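Local coordinates for protein potential RNA-dependent RNA polymerase (Human picobirnavirus, PDB 5I62) that probably synthesises RNA on an RNA template from ribonucleoside triphosphates, in both transcription and genome replication of the virus, at residues D49-K54 against H457-E462; P63-F68 against R400-T405; Y417-A422 against E452-H457; R446-I451 against W524-A529. All coordinates share one frame; numbering follows the deposited sequence.

Contact 1 (D49-K54 against H457-E462); sequences DEWYKK and HPLKEE
W51 of helix 44-55 pushes a corner of its six-membered ring against L459 and E462, and this is the tight part of the contact. The ring atom CH2 is 4.0 Å from L459 CB and equally close to E462 CB, while W51 CZ3 comes to 3.8 Å from E462 C. L459 is the N-cap residue of helix 460-469, which means that the indole packs on that helix's first turn. Beside it, L459 CD1 stands 3.5 Å from K54 O, a carbonyl that also bonds S57 OG. The type I turn H457-K460 is braced from within: L459 N donates to H457 ND1 over 3.0 Å (164°), almost in the imidazole plane, and the other ring nitrogen, H457 NE2, is bonded to E69.

Towards solvent the contact is looser. K54 NZ remains 4.4 Å from E462 O, and the E462 chain, bent at chi2 (83°), takes its carboxylate away from K54. No hydrogen bond joins the two segments. Around them, W51 NE1 bonds T419 OG1, F463 meets the indole edge-to-face, M420 and L423 of helix 419-427 touch W51, and P458 rests on L65 of helix 63-73.

Contact 2 (P63-F68 against R400-T405); sequences PTLMEF and RRWHHT
W402 sits on the central strand of the antiparallel sheet 395-398/401-404/416-417 and turns its indole toward T64, L65 and F68 of helix 63-73, which lies over that sheet. At the indole edge, W402 NE1 donates to T64 OG1 across 3.0 Å with a moderately bent N-H (148°), the hydroxyl lying nearly in the ring plane. T64 OG1 reaches this spot from a position between its own backbone N and carbonyl carbon (chi1 70°), and it also bonds D395 OD2 on the neighbouring strand, which gives the threonine oxygen a partner on each of two strands. Over one face of the same indole sits L65: its CB is 3.8 Å from the centroid of the six-membered ring, and L65 CD1 follows at 3.7 Å from W402 CD2.

The hairpin 395-398/401-404 comes directly after palm strand 390-392, a place consistent with motif E of polymerases, at the junction of palm and thumb. Helix 63-73 runs almost antiparallel to strand 401-404 (167°), the short axes approaching to 9.3 Å.

One turn further along the helix the roles of ring and methylene are exchanged. W402 CB rests over the centre of the F68 ring, 3.8 Å from its centroid, in a second CH-pi contact. The tip of that ring, F68 CZ, ends 3.3 Å from R400 O, which lies at the ring edge. H404 contributes a smaller touch, its CD2 3.9 Å from T64 OG1, while its ND1 is bonded to D406 N.

Contact 3 (Y417-A422 against E452-H457); sequences YSTMRA and ENVKYH
Y417 and N453 lie side by side and point the same way, the first of two CH-pi contacts here. N453 CB sits over one face of the phenol ring, 3.6 Å from the Y417 centroid and offset toward the rim, and the asparagine amide is stacked on the ring, the two planes 27° apart. In the second, the methyl CG2 of T419 lies over a face of the H457 imidazole, 3.5 Å from its centroid; the two side chains meet at about a right angle. Y417 O approaches the same imidazole differently, at its edge and in its plane, 3.3 Å from H457 CD2.

Apolar contacts centre on V454. Its CG1, anti to the carbonyl carbon (chi1 -51°), is 4.0 Å from Y417 CD2 and packs on A422 CB as well.

The first segment leads from strand 416-417 into helix 419-427, which probably begins the thumb, and the second is the connection between helices 441-451 and 460-469. S418 is the N-cap of helix 419-427: R421 N donates to S418 OG over 3.0 Å in a nearly straight bond (174°).

No direct hydrogen bond joins the two segments; a water bridges them. It receives Y417 N at 3.3 Å and Y456 N at 2.9 Å, and donates to N453 O at 2.7 Å, joining the strand end to the turn V454-H457. From helix 63-73, E69 reaches both segments, its OE2 bonding H457 NE2 and T419 OG1 while OE1 takes S418 OG and M420 N.

Contact 4 (R446-I451 against W524-A529); sequences RYLSII and WWVVQA
W524, the N-cap of helix 525-532, and V526 in its first turn pack on L448, S449 and I451 near the end of helix 441-451; the short helix axes cross at 110° and pass 9.8 Å apart. From W524 CB outward the contacts change atom by atom. CB lies against the carboxylate of E452, whose two oxygens accept from W525 N and V526 N and hold the first turn of the helix. CG, anti to the carbonyl carbon (chi1 -71°), starts the indole toward helix 441-451. Further out, W524 CE3 is 4.0 Å from L448 O, CZ3 settles 3.5 Å from S449 CA, and at the tip CH2 reaches S449 CB at 3.8 Å. The indole thus lies against the helix backbone itself, at the small residue S449. The serine hydroxyl is turned back into its own helix, where S449 OG donates to R446 O, a carbonyl that also takes I450 N.

The other part of the contact is apolar. W525 CZ3 touches I451 CG2 at 4.0 Å, and K460 lies against the W525 ring in a cation-pi contact. V526 crosses both L448 and I451 at about a right angle; V526 CG2 packs on L448 CD2 at 4.0 Å. Closer still, V526 CG2 comes to 3.7 Å from I451 CG2.

In the fold
From the N terminus, helix 44-55 opens contact 1 and helix 63-73 opens contact 2. Contact 2 closes first, when the chain returns through strand 401-404 after more than 300 residues, including the palm sheet. Contact 3 then opens at 417-422 and closes about 30 residues later at 452-457, followed at once by the closure of contact 1, which shares H457 with it. Contacts 2 and 3 thus lie in series within the span of contact 1. Contact 4 opens at 446-451, before either of these closes, and ends at 524-529, crossing both. They tie helices 44-55 and 63-73 to the three-stranded sheet 395-398/401-404/416-417 and to helices 419-427, 441-451, 460-469 and 525-532.

Contact 1 (D49-K54 against H457-E462)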
# COMPACT_ATOMS: atom_id res chain seq x y z
N ASP A 49 22.53 -12.14 -12.22
CA ASP A 49 23.86 -11.89 -12.78
C ASP A 49 23.80 -11.82 -14.30
O ASP A 49 24.45 -10.97 -14.93
CB ASP A 49 24.83 -12.98 -12.33
CG ASP A 49 25.24 -12.85 -10.87
OD1 ASP A 49 24.90 -11.82 -10.23
OD2 ASP A 49 25.90 -13.77 -10.34
N GLU A 50 23.01 -12.71 -14.92
CA GLU A 50 22.92 -12.75 -16.37
C GLU A 50 22.26 -11.49 -16.92
O GLU A 50 22.75 -10.89 -17.90
CB GLU A 50 22.15 -14.00 -16.81
CG GLU A 50 22.27 -14.27 -18.29
CD GLU A 50 23.68 -14.69 -18.69
OE1 GLU A 50 23.99 -14.68 -19.90
OE2 GLU A 50 24.48 -15.02 -17.78
N TRP A 51 21.16 -11.06 -16.31
CA TRP A 51 20.52 -9.83 -16.76
C TRP A 51 21.43 -8.63 -16.51
O TRP A 51 21.45 -7.68 -17.31
CB TRP A 51 19.17 -9.63 -16.08
CG TRP A 51 18.61 -8.26 -16.36
CD1 TRP A 51 18.38 -7.26 -15.46
CD2 TRP A 51 18.28 -7.73 -17.65
NE1 TRP A 51 17.90 -6.14 -16.11
CE2 TRP A 51 17.83 -6.40 -17.45
CE3 TRP A 51 18.30 -8.26 -18.95
CZ2 TRP A 51 17.42 -5.60 -18.51
CZ3 TRP A 51 17.90 -7.45 -19.99
CH2 TRP A 51 17.46 -6.13 -19.77
N TYR A 52 22.19 -8.65 -15.41
CA TYR A 52 23.05 -7.52 -15.07
C TYR A 52 24.07 -7.24 -16.15
O TYR A 52 24.44 -6.08 -16.39
CB TYR A 52 23.75 -7.77 -13.74
CG TYR A 52 24.21 -6.50 -13.06
CD1 TYR A 52 25.30 -5.78 -13.53
CD2 TYR A 52 23.51 -5.99 -11.97
CE1 TYR A 52 25.70 -4.59 -12.92
CE2 TYR A 52 23.90 -4.82 -11.34
CZ TYR A 52 25.00 -4.13 -11.82
OH TYR A 52 25.39 -2.96 -11.20
N LYS A 53 24.56 -8.29 -16.82
CA LYS A 53 25.52 -8.10 -17.90
C LYS A 53 24.99 -7.16 -18.97
O LYS A 53 25.78 -6.45 -19.61
CB LYS A 53 25.88 -9.43 -18.55
CG LYS A 53 26.64 -10.39 -17.67
CD LYS A 53 26.93 -11.66 -18.47
CE LYS A 53 27.40 -12.78 -17.57
NZ LYS A 53 27.57 -14.04 -18.35
N LYS A 54 23.68 -7.14 -19.20
CA LYS A 54 23.08 -6.26 -20.19
C LYS A 54 22.53 -4.96 -19.58
O LYS A 54 22.59 -3.91 -20.22
CB LYS A 54 21.93 -6.96 -20.92
CG LYS A 54 21.65 -8.35 -20.75
CD LYS A 54 20.62 -8.85 -21.76
CE LYS A 54 20.30 -10.22 -21.28
NZ LYS A 54 19.35 -10.72 -22.18
N HIS A 457 11.19 1.37 -19.05
CA HIS A 457 12.61 1.17 -18.84
C HIS A 457 13.33 1.26 -20.19
O HIS A 457 12.81 0.77 -21.20
CB HIS A 457 12.84 -0.20 -18.20
CG HIS A 457 14.19 -0.41 -17.58
ND1 HIS A 457 15.32 -0.66 -18.33
CD2 HIS A 457 14.57 -0.45 -16.29
CE1 HIS A 457 16.35 -0.82 -17.52
NE2 HIS A 457 15.92 -0.70 -16.27
N PRO A 458 14.51 1.86 -20.24
CA PRO A 458 15.23 1.94 -21.52
C PRO A 458 15.51 0.58 -22.15
O PRO A 458 15.60 0.48 -23.38
CB PRO A 458 16.54 2.66 -21.14
CG PRO A 458 16.69 2.46 -19.66
CD PRO A 458 15.27 2.46 -19.13
N LEU A 459 15.61 -0.49 -21.34
CA LEU A 459 15.95 -1.82 -21.83
C LEU A 459 14.77 -2.78 -21.76
O LEU A 459 14.95 -3.99 -21.64
CB LEU A 459 17.12 -2.39 -21.04
CG LEU A 459 18.46 -1.67 -21.18
CD1 LEU A 459 19.50 -2.37 -20.33
CD2 LEU A 459 18.89 -1.61 -22.64
N LYS A 460 13.55 -2.26 -21.85
CA LYS A 460 12.39 -3.10 -21.63
C LYS A 460 12.28 -4.20 -22.68
O LYS A 460 11.81 -5.31 -22.37
CB LYS A 460 11.12 -2.26 -21.60
CG LYS A 460 10.89 -1.51 -22.88
CD LYS A 460 9.68 -0.63 -22.76
CE LYS A 460 9.51 0.23 -24.00
NZ LYS A 460 8.08 0.54 -24.21
N GLU A 461 12.69 -3.93 -23.92
CA GLU A 461 12.57 -4.94 -24.96
C GLU A 461 13.56 -6.07 -24.74
O GLU A 461 13.22 -7.25 -24.91
CB GLU A 461 12.77 -4.33 -26.35
CG GLU A 461 11.78 -3.25 -26.71
CD GLU A 461 10.35 -3.77 -26.90
OE1 GLU A 461 10.13 -5.01 -26.88
OE2 GLU A 461 9.44 -2.93 -27.07
N GLU A 462 14.81 -5.73 -24.39
CA GLU A 462 15.78 -6.75 -24.02
C GLU A 462 15.31 -7.50 -22.78
O GLU A 462 15.44 -8.72 -22.70
CB GLU A 462 17.15 -6.12 -23.77
CG GLU A 462 17.80 -5.52 -25.01
CD GLU A 462 17.32 -4.10 -25.33
OE1 GLU A 462 16.32 -3.64 -24.75
OE2 GLU A 462 17.96 -3.45 -26.18

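Contact 2 (P63-F68 against R400-T405)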
# COMPACT_ATOMS: atom_id res chain seq x y z
N PRO A 63 23.51 6.98 -15.18
CA PRO A 63 24.15 6.41 -13.98
C PRO A 63 23.28 6.45 -12.73
O PRO A 63 23.44 5.57 -11.88
CB PRO A 63 25.41 7.28 -13.81
CG PRO A 63 25.05 8.58 -14.43
CD PRO A 63 24.15 8.24 -15.60
N THR A 64 22.40 7.44 -12.56
CA THR A 64 21.53 7.39 -11.40
C THR A 64 20.44 6.33 -11.55
O THR A 64 19.91 5.86 -10.53
CB THR A 64 20.90 8.77 -11.09
OG1 THR A 64 19.93 9.12 -12.08
CG2 THR A 64 21.98 9.85 -11.02
N LEU A 65 20.08 5.95 -12.78
CA LEU A 65 19.19 4.80 -12.95
C LEU A 65 19.89 3.51 -12.54
O LEU A 65 19.27 2.62 -11.94
CB LEU A 65 18.69 4.70 -14.39
CG LEU A 65 17.77 3.50 -14.68
CD1 LEU A 65 16.55 3.48 -13.75
CD2 LEU A 65 17.32 3.47 -16.12
N MET A 66 21.18 3.40 -12.85
CA MET A 66 21.97 2.25 -12.41
C MET A 66 22.07 2.21 -10.88
O MET A 66 21.98 1.13 -10.28
CB MET A 66 23.36 2.28 -13.04
CG MET A 66 24.24 1.06 -12.75
SD MET A 66 23.54 -0.53 -13.29
CE MET A 66 23.09 -0.14 -14.94
N GLU A 67 22.26 3.37 -10.24
CA GLU A 67 22.28 3.41 -8.78
C GLU A 67 20.96 2.93 -8.20
O GLU A 67 20.93 2.22 -7.20
CB GLU A 67 22.56 4.82 -8.27
CG GLU A 67 23.94 5.33 -8.52
CD GLU A 67 23.95 6.84 -8.71
OE1 GLU A 67 24.73 7.34 -9.55
OE2 GLU A 67 23.13 7.53 -8.04
N PHE A 68 19.85 3.38 -8.80
CA PHE A 68 18.51 2.95 -8.39
C PHE A 68 18.36 1.44 -8.51
O PHE A 68 17.89 0.78 -7.59
CB PHE A 68 17.50 3.71 -9.24
CG PHE A 68 16.09 3.18 -9.22
CD1 PHE A 68 15.21 3.52 -8.20
CD2 PHE A 68 15.61 2.42 -10.27
CE1 PHE A 68 13.89 3.08 -8.22
CE2 PHE A 68 14.30 1.97 -10.29
CZ PHE A 68 13.44 2.31 -9.25
N ARG A 400 8.70 3.60 -5.81
CA ARG A 400 9.70 2.67 -6.35
C ARG A 400 9.86 2.80 -7.87
O ARG A 400 10.24 1.83 -8.54
CB ARG A 400 9.39 1.23 -5.96
CG ARG A 400 9.59 0.97 -4.46
CD ARG A 400 9.38 -0.51 -4.13
NE ARG A 400 8.80 -0.73 -2.80
CZ ARG A 400 9.47 -0.58 -1.66
NH1 ARG A 400 10.75 -0.20 -1.67
NH2 ARG A 400 8.85 -0.80 -0.50
N ARG A 401 9.62 3.99 -8.41
CA ARG A 401 9.94 4.30 -9.80
C ARG A 401 10.92 5.47 -9.85
O ARG A 401 10.78 6.44 -9.09
CB ARG A 401 8.71 4.69 -10.62
CG ARG A 401 7.95 3.54 -11.22
CD ARG A 401 6.94 3.07 -10.25
NE ARG A 401 6.02 2.07 -10.80
CZ ARG A 401 5.28 1.29 -10.03
NH1 ARG A 401 5.41 1.39 -8.71
NH2 ARG A 401 4.45 0.40 -10.56
N TRP A 402 11.87 5.39 -10.77
CA TRP A 402 12.86 6.43 -11.00
C TRP A 402 12.38 7.37 -12.09
O TRP A 402 11.80 6.92 -13.09
CB TRP A 402 14.18 5.78 -11.39
CG TRP A 402 15.31 6.63 -11.87
CD1 TRP A 402 16.33 7.12 -11.12
CD2 TRP A 402 15.59 7.02 -13.23
NE1 TRP A 402 17.22 7.80 -11.91
CE2 TRP A 402 16.78 7.76 -13.21
CE3 TRP A 402 14.94 6.81 -14.45
CZ2 TRP A 402 17.35 8.30 -14.36
CZ3 TRP A 402 15.49 7.35 -15.59
CH2 TRP A 402 16.70 8.08 -15.54
N HIS A 403 12.57 8.66 -11.89
CA HIS A 403 12.26 9.67 -12.89
C HIS A 403 13.46 10.60 -13.03
O HIS A 403 14.18 10.84 -12.07
CB HIS A 403 11.03 10.51 -12.54
CG HIS A 403 9.82 9.73 -12.12
ND1 HIS A 403 8.71 9.61 -12.92
CD2 HIS A 403 9.53 9.07 -10.97
CE1 HIS A 403 7.78 8.91 -12.29
NE2 HIS A 403 8.26 8.56 -11.11
N HIS A 404 13.64 11.13 -14.23
CA HIS A 404 14.75 12.03 -14.49
C HIS A 404 14.30 13.14 -15.42
O HIS A 404 13.60 12.87 -16.41
CB HIS A 404 15.93 11.27 -15.10
CG HIS A 404 17.22 12.03 -15.07
ND1 HIS A 404 17.43 13.14 -15.85
CD2 HIS A 404 18.36 11.83 -14.37
CE1 HIS A 404 18.65 13.61 -15.62
NE2 HIS A 404 19.23 12.83 -14.73
N THR A 405 14.69 14.37 -15.11
CA THR A 405 14.23 15.51 -15.90
C THR A 405 14.63 15.38 -17.37
O THR A 405 13.92 15.88 -18.25
CB THR A 405 14.73 16.83 -15.29
OG1 THR A 405 14.05 17.92 -15.92
CG2 THR A 405 16.26 17.00 -15.45

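Contact 3 (Y417-A422 against E452-H457)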
# COMPACT_ATOMS: atom_id res chain seq x y z
N TYR A 417 10.54 1.47 -13.56
CA TYR A 417 10.57 0.44 -12.53
C TYR A 417 11.87 -0.35 -12.66
O TYR A 417 12.41 -0.52 -13.75
CB TYR A 417 9.36 -0.46 -12.68
CG TYR A 417 9.05 -1.36 -11.51
CD1 TYR A 417 8.23 -0.92 -10.47
CD2 TYR A 417 9.53 -2.65 -11.47
CE1 TYR A 417 7.92 -1.76 -9.40
CE2 TYR A 417 9.23 -3.50 -10.42
CZ TYR A 417 8.42 -3.05 -9.39
OH TYR A 417 8.14 -3.90 -8.35
N SER A 418 12.39 -0.81 -11.52
CA SER A 418 13.64 -1.57 -11.53
C SER A 418 13.44 -2.93 -12.19
O SER A 418 12.61 -3.72 -11.73
CB SER A 418 14.14 -1.75 -10.10
OG SER A 418 15.19 -2.70 -10.07
N THR A 419 14.23 -3.22 -13.23
CA THR A 419 14.21 -4.57 -13.78
C THR A 419 14.75 -5.58 -12.76
O THR A 419 14.33 -6.75 -12.76
CB THR A 419 15.03 -4.65 -15.07
OG1 THR A 419 16.38 -4.22 -14.82
CG2 THR A 419 14.40 -3.79 -16.15
N MET A 420 15.68 -5.16 -11.91
CA MET A 420 16.21 -6.09 -10.90
C MET A 420 15.12 -6.47 -9.91
O MET A 420 14.96 -7.65 -9.57
CB MET A 420 17.42 -5.50 -10.18
CG MET A 420 18.67 -5.32 -11.07
SD MET A 420 19.29 -6.88 -11.79
CE MET A 420 19.42 -7.90 -10.36
N ARG A 421 14.37 -5.48 -9.43
CA ARG A 421 13.23 -5.79 -8.57
C ARG A 421 12.22 -6.68 -9.28
O ARG A 421 11.69 -7.63 -8.68
CB ARG A 421 12.56 -4.50 -8.09
CG ARG A 421 11.42 -4.74 -7.10
CD ARG A 421 11.05 -3.42 -6.45
NE ARG A 421 10.06 -3.52 -5.38
CZ ARG A 421 10.32 -3.86 -4.12
NH1 ARG A 421 11.56 -4.19 -3.75
NH2 ARG A 421 9.34 -3.87 -3.22
N ALA A 422 11.96 -6.40 -10.56
CA ALA A 422 11.04 -7.24 -11.33
C ALA A 422 11.52 -8.68 -11.37
O ALA A 422 10.74 -9.61 -11.14
CB ALA A 422 10.87 -6.68 -12.74
N GLU A 452 4.83 -5.74 -16.61
CA GLU A 452 4.20 -4.52 -17.10
C GLU A 452 4.78 -3.28 -16.43
O GLU A 452 4.81 -2.20 -17.04
CB GLU A 452 2.68 -4.61 -16.90
CG GLU A 452 1.85 -3.40 -17.41
CD GLU A 452 2.08 -3.05 -18.89
OE1 GLU A 452 2.76 -3.82 -19.61
OE2 GLU A 452 1.56 -2.00 -19.34
N ASN A 453 5.28 -3.42 -15.20
CA ASN A 453 5.84 -2.28 -14.48
C ASN A 453 7.03 -1.65 -15.20
O ASN A 453 7.25 -0.44 -15.06
CB ASN A 453 6.26 -2.72 -13.08
CG ASN A 453 5.08 -3.06 -12.22
OD1 ASN A 453 4.16 -2.26 -12.08
ND2 ASN A 453 5.09 -4.25 -11.64
N VAL A 454 7.80 -2.42 -15.97
CA VAL A 454 9.02 -1.88 -16.57
C VAL A 454 8.75 -1.31 -17.96
O VAL A 454 9.67 -1.14 -18.76
CB VAL A 454 10.15 -2.93 -16.61
CG1 VAL A 454 10.34 -3.56 -15.23
CG2 VAL A 454 9.84 -4.02 -17.66
N LYS A 455 7.50 -0.95 -18.23
CA LYS A 455 7.08 -0.50 -19.57
C LYS A 455 7.76 0.79 -20.04
O LYS A 455 7.61 1.13 -21.22
CB LYS A 455 5.58 -0.29 -19.60
CG LYS A 455 5.15 0.91 -18.75
CD LYS A 455 3.69 0.84 -18.35
CE LYS A 455 2.85 1.75 -19.21
NZ LYS A 455 1.40 1.60 -18.91
N TYR A 456 8.48 1.51 -19.18
CA TYR A 456 9.23 2.69 -19.63
C TYR A 456 10.73 2.55 -19.45
O TYR A 456 11.46 3.52 -19.64
CB TYR A 456 8.75 3.95 -18.93
CG TYR A 456 7.33 4.30 -19.24
CD1 TYR A 456 6.95 4.63 -20.54
CD2 TYR A 456 6.37 4.34 -18.24
CE1 TYR A 456 5.66 4.97 -20.84
CE2 TYR A 456 5.08 4.68 -18.53
CZ TYR A 456 4.72 5.00 -19.82
OH TYR A 456 3.43 5.34 -20.12
N HIS A 457 11.19 1.37 -19.05
CA HIS A 457 12.61 1.17 -18.84
C HIS A 457 13.33 1.26 -20.19
O HIS A 457 12.81 0.77 -21.20
CB HIS A 457 12.84 -0.20 -18.20
CG HIS A 457 14.19 -0.41 -17.58
ND1 HIS A 457 15.32 -0.66 -18.33
CD2 HIS A 457 14.57 -0.45 -16.29
CE1 HIS A 457 16.35 -0.82 -17.52
NE2 HIS A 457 15.92 -0.70 -16.27
O HOH W 1 8.70 1.50 -16.27

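Contact 4 (R446-I451 against W524-A529)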
# COMPACT_ATOMS: atom_id res chain seq x y z
N ARG A 446 0.46 -13.52 -13.35
CA ARG A 446 1.31 -12.85 -12.37
C ARG A 446 2.58 -12.31 -13.03
O ARG A 446 2.95 -11.15 -12.80
CB ARG A 446 1.65 -13.78 -11.21
CG ARG A 446 2.53 -13.15 -10.12
CD ARG A 446 2.82 -14.16 -8.99
NE ARG A 446 3.77 -13.60 -8.02
CZ ARG A 446 5.09 -13.69 -8.13
NH1 ARG A 446 5.63 -14.34 -9.16
NH2 ARG A 446 5.87 -13.13 -7.22
N TYR A 447 3.25 -13.13 -13.85
CA TYR A 447 4.43 -12.68 -14.58
C TYR A 447 4.15 -11.38 -15.34
O TYR A 447 4.96 -10.45 -15.31
CB TYR A 447 4.90 -13.72 -15.59
CG TYR A 447 5.54 -14.98 -15.06
CD1 TYR A 447 6.05 -15.06 -13.77
CD2 TYR A 447 5.63 -16.11 -15.88
CE1 TYR A 447 6.65 -16.22 -13.31
CE2 TYR A 447 6.22 -17.26 -15.44
CZ TYR A 447 6.72 -17.33 -14.16
OH TYR A 447 7.30 -18.50 -13.73
N LEU A 448 3.03 -11.34 -16.08
CA LEU A 448 2.73 -10.17 -16.90
C LEU A 448 2.51 -8.94 -16.04
O LEU A 448 2.96 -7.84 -16.39
CB LEU A 448 1.50 -10.43 -17.77
CG LEU A 448 1.62 -11.59 -18.75
CD1 LEU A 448 0.31 -11.78 -19.52
CD2 LEU A 448 2.77 -11.36 -19.70
N SER A 449 1.80 -9.09 -14.93
CA SER A 449 1.56 -7.94 -14.06
C SER A 449 2.86 -7.39 -13.49
O SER A 449 2.98 -6.18 -13.29
CB SER A 449 0.58 -8.32 -12.95
OG SER A 449 1.19 -9.22 -12.04
N ILE A 450 3.85 -8.26 -13.24
CA ILE A 450 5.15 -7.78 -12.77
C ILE A 450 5.88 -7.07 -13.90
O ILE A 450 6.36 -5.95 -13.74
CB ILE A 450 5.99 -8.94 -12.21
CG1 ILE A 450 5.37 -9.50 -10.93
CG2 ILE A 450 7.43 -8.48 -11.97
CD1 ILE A 450 5.88 -10.89 -10.55
N ILE A 451 5.97 -7.73 -15.06
CA ILE A 451 6.76 -7.19 -16.17
C ILE A 451 6.16 -5.88 -16.67
O ILE A 451 6.90 -4.98 -17.08
CB ILE A 451 6.88 -8.24 -17.30
CG1 ILE A 451 7.75 -9.41 -16.84
CG2 ILE A 451 7.44 -7.60 -18.59
CD1 ILE A 451 7.58 -10.71 -17.66
N TRP A 524 -2.20 -3.47 -21.89
CA TRP A 524 -0.85 -3.40 -21.33
C TRP A 524 0.21 -3.42 -22.42
O TRP A 524 0.06 -4.10 -23.45
CB TRP A 524 -0.61 -4.56 -20.35
CG TRP A 524 -1.34 -4.46 -19.05
CD1 TRP A 524 -2.19 -3.47 -18.65
CD2 TRP A 524 -1.29 -5.40 -17.97
NE1 TRP A 524 -2.67 -3.74 -17.39
CE2 TRP A 524 -2.13 -4.92 -16.95
CE3 TRP A 524 -0.61 -6.61 -17.77
CZ2 TRP A 524 -2.31 -5.59 -15.75
CZ3 TRP A 524 -0.79 -7.28 -16.58
CH2 TRP A 524 -1.64 -6.77 -15.59
N TRP A 525 1.30 -2.68 -22.19
CA TRP A 525 2.44 -2.71 -23.10
C TRP A 525 2.98 -4.12 -23.31
O TRP A 525 3.31 -4.51 -24.43
CB TRP A 525 3.56 -1.80 -22.57
CG TRP A 525 4.88 -2.19 -23.14
CD1 TRP A 525 5.36 -1.88 -24.38
CD2 TRP A 525 5.89 -3.02 -22.53
NE1 TRP A 525 6.60 -2.45 -24.57
CE2 TRP A 525 6.94 -3.15 -23.45
CE3 TRP A 525 5.99 -3.65 -21.28
CZ2 TRP A 525 8.09 -3.89 -23.17
CZ3 TRP A 525 7.13 -4.39 -21.01
CH2 TRP A 525 8.17 -4.50 -21.95
N VAL A 526 3.10 -4.89 -22.22
CA VAL A 526 3.74 -6.21 -22.33
C VAL A 526 2.90 -7.12 -23.21
O VAL A 526 3.44 -7.96 -23.95
CB VAL A 526 3.98 -6.82 -20.94
CG1 VAL A 526 2.67 -7.07 -20.20
CG2 VAL A 526 4.77 -8.14 -21.06
N VAL A 527 1.57 -6.97 -23.17
CA VAL A 527 0.69 -7.75 -24.04
C VAL A 527 0.93 -7.36 -25.49
O VAL A 527 1.05 -8.22 -26.38
CB VAL A 527 -0.78 -7.56 -23.63
CG1 VAL A 527 -1.71 -8.24 -24.62
CG2 VAL A 527 -1.01 -8.10 -22.21
N GLN A 528 1.01 -6.05 -25.76
CA GLN A 528 1.30 -5.59 -27.11
C GLN A 528 2.68 -6.06 -27.57
O GLN A 528 2.86 -6.47 -28.72
CB GLN A 528 1.21 -4.07 -27.19
CG GLN A 528 1.49 -3.52 -28.58
CD GLN A 528 1.79 -2.02 -28.59
OE1 GLN A 528 1.85 -1.38 -27.54
NE2 GLN A 528 1.95 -1.46 -29.78
N ALA A 529 3.67 -6.02 -26.67
CA ALA A 529 5.02 -6.43 -27.04
C ALA A 529 5.08 -7.93 -27.35
O ALA A 529 5.75 -8.35 -28.30
CB ALA A 529 6.00 -6.06 -25.94